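Local coordinates for protein polyketide synthase/nonribosomal peptide synthetase hybrid RzxB (Pseudomonas fluorescens, PDB 5IL6) that probably dehydrates beta-hydroxyacyl intermediates during rhizoxin assembly, acting through the double-hotdog dehydratase domain of a trans-AT polyketide synthase, at residues A187-Q192 with P204-A209. Residues are numbered along the deposited sequence; the frame is centred on the assembly and turned at random.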
loop_
_atom_site.group_PDB
_atom_site.type_symbol
_atom_site.label_atom_id
_atom_site.label_comp_id
_atom_site.label_asym_id
_atom_site.label_seq_id
_atom_site.Cartn_x
_atom_site.Cartn_y
_atom_site.Cartn_z
ATOM N N ALA A 187 -15.552 -0.235 -3.974
ATOM C CA ALA A 187 -14.824 -0.881 -5.051
ATOM C C ALA A 187 -14.746 -2.381 -4.808
ATOM O O ALA A 187 -14.683 -2.840 -3.663
ATOM C CB ALA A 187 -13.408 -0.308 -5.180
ATOM N N ARG A 188 -14.767 -3.140 -5.898
ATOM C CA ARG A 188 -14.484 -4.568 -5.872
ATOM C C ARG A 188 -13.155 -4.810 -6.569
ATOM O O ARG A 188 -12.945 -4.348 -7.695
ATOM C CB ARG A 188 -15.592 -5.377 -6.549
ATOM C CG ARG A 188 -16.770 -5.695 -5.645
ATOM C CD ARG A 188 -17.701 -4.508 -5.496
ATOM N NE ARG A 188 -18.958 -4.882 -4.855
ATOM C CZ ARG A 188 -20.044 -4.115 -4.827
ATOM N NH1 ARG A 188 -20.037 -2.921 -5.409
ATOM N NH2 ARG A 188 -21.141 -4.542 -4.220
ATOM N N ILE A 189 -12.263 -5.523 -5.890
ATOM C CA ILE A 189 -10.929 -5.813 -6.394
ATOM C C ILE A 189 -10.649 -7.294 -6.185
ATOM O O ILE A 189 -11.197 -7.925 -5.275
ATOM C CB ILE A 189 -9.854 -4.944 -5.702
ATOM C CG1 ILE A 189 -9.835 -5.211 -4.192
ATOM C CG2 ILE A 189 -10.116 -3.470 -5.977
ATOM C CD1 ILE A 189 -8.704 -4.517 -3.450
ATOM N N ALA A 190 -9.807 -7.854 -7.048
ATOM C CA ALA A 190 -9.414 -9.249 -6.915
ATOM C C ALA A 190 -8.147 -9.477 -7.723
ATOM O O ALA A 190 -7.936 -8.842 -8.760
ATOM C CB ALA A 190 -10.523 -10.200 -7.378
ATOM N N LEU A 191 -7.328 -10.418 -7.258
ATOM C CA LEU A 191 -6.098 -10.762 -7.956
ATOM C C LEU A 191 -6.390 -11.387 -9.314
ATOM O O LEU A 191 -7.399 -12.073 -9.509
ATOM C CB LEU A 191 -5.257 -11.732 -7.122
ATOM C CG LEU A 191 -4.690 -11.224 -5.797
ATOM C CD1 LEU A 191 -4.040 -12.368 -5.034
ATOM C CD2 LEU A 191 -3.685 -10.111 -6.045
ATOM N N GLN A 192 -5.492 -11.123 -10.266
ATOM C CA GLN A 192 -5.602 -11.742 -11.582
ATOM C C GLN A 192 -5.424 -13.253 -11.489
ATOM O O GLN A 192 -6.114 -14.011 -12.181
ATOM C CB GLN A 192 -4.562 -11.136 -12.524
ATOM C CG GLN A 192 -4.686 -11.580 -13.969
ATOM C CD GLN A 192 -3.552 -11.061 -14.832
ATOM O OE1 GLN A 192 -2.441 -10.838 -14.350
ATOM N NE2 GLN A 192 -3.830 -10.859 -16.115
ATOM N N PRO A 204 0.254 -7.067 -2.155
ATOM C CA PRO A 204 0.504 -5.655 -2.501
ATOM C C PRO A 204 -0.341 -5.146 -3.658
ATOM O O PRO A 204 -0.675 -3.956 -3.690
ATOM C CB PRO A 204 2.000 -5.636 -2.847
ATOM C CG PRO A 204 2.317 -7.045 -3.230
ATOM C CD PRO A 204 1.455 -7.893 -2.337
ATOM N N ALA A 205 -0.682 -6.002 -4.621
ATOM C CA ALA A 205 -1.506 -5.559 -5.742
ATOM C C ALA A 205 -2.919 -5.217 -5.285
ATOM O O ALA A 205 -3.539 -4.286 -5.811
ATOM C CB ALA A 205 -1.542 -6.635 -6.827
ATOM N N LEU A 206 -3.448 -5.961 -4.312
ATOM C CA LEU A 206 -4.768 -5.641 -3.780
ATOM C C LEU A 206 -4.724 -4.370 -2.946
ATOM O O LEU A 206 -5.643 -3.546 -3.011
ATOM C CB LEU A 206 -5.300 -6.808 -2.947
ATOM C CG LEU A 206 -5.629 -8.099 -3.704
ATOM C CD1 LEU A 206 -6.085 -9.183 -2.739
ATOM C CD2 LEU A 206 -6.690 -7.862 -4.772
ATOM N N LEU A 207 -3.670 -4.192 -2.147
ATOM C CA LEU A 207 -3.539 -2.950 -1.397
ATOM C C LEU A 207 -3.363 -1.767 -2.341
ATOM O O LEU A 207 -3.908 -0.685 -2.099
ATOM C CB LEU A 207 -2.367 -3.042 -0.418
ATOM C CG LEU A 207 -2.151 -1.812 0.470
ATOM C CD1 LEU A 207 -3.414 -1.473 1.255
ATOM C CD2 LEU A 207 -0.980 -2.030 1.419
ATOM N N ASP A 208 -2.609 -1.957 -3.425
ATOM C CA ASP A 208 -2.461 -0.896 -4.415
ATOM C C ASP A 208 -3.786 -0.610 -5.111
ATOM O O ASP A 208 -4.161 0.554 -5.290
ATOM C CB ASP A 208 -1.378 -1.281 -5.427
ATOM C CG ASP A 208 -1.134 -0.200 -6.466
ATOM O OD1 ASP A 208 -0.738 0.918 -6.080
ATOM O OD2 ASP A 208 -1.311 -0.481 -7.671
ATOM N N ALA A 209 -4.523 -1.661 -5.484
ATOM C CA ALA A 209 -5.820 -1.469 -6.127
ATOM C C ALA A 209 -6.793 -0.753 -5.202
ATOM O O ALA A 209 -7.592 0.078 -5.652
ATOM C CB ALA A 209 -6.394 -2.816 -6.561
#
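Leu-206 reaches out from helix 204-209 between Ile-189 and Leu-191, and one of its methyls lies against the backbone that joins them. That methyl, CD2, sits 3.6 Å from the amide N of Leu-191 and 3.7 Å from the carbonyl C of Ala-190, while the Ala-190 methyl points away from the helix. Leu-191 meets Leu-206 nearly at a right angle, its CD2 3.6 Å from Leu-206 CG. The same methyl of Leu-191 reaches Ala-205 CB at 4.2 Å. On the other flank, Ile-189 has CG1 between the backbone N and the carbonyl carbon (chi1 61°). The branch extends from there (chi2 173°) to bring CD1 within 3.2 Å of Leu-206 O, a close contact of a methyl with a carbonyl oxygen, and 4.1 Å from Leu-206 CD2. Its second branch, CG2, rests on Ala-209 CB at 3.8 Å, one helical turn on from Ala-205. The small methyls of Ala-205 and Ala-209 let Leu-191 and Ile-189 lie close to the helix. An alanine in place of Leu-206 would probably open a gap between Ile-189 and Leu-191 and leave the Ala-190 to Leu-191 peptide without the methyl that covers it here. No hydrogen bond links the segments; the axes of strand 187-190 and helix 204-209 run nearly antiparallel (162°), 8.4 Å apart at their closest. Further out, backbone hydrogen bonds of Ile-189 with Leu-247 and of Leu-191 with Ala-245 tie 187-192 to residues 245-247, and Ala-190 O accepts a hydrogen bond from Arg-174. This is the helix-against-sheet packing of a hotdog fold: helix 204-212 lies on strand 184-190, which is flanked by strands 175-181 and 246-254, while Pro-204 and Leu-207 turn away from this strand to pack on helix 53-67.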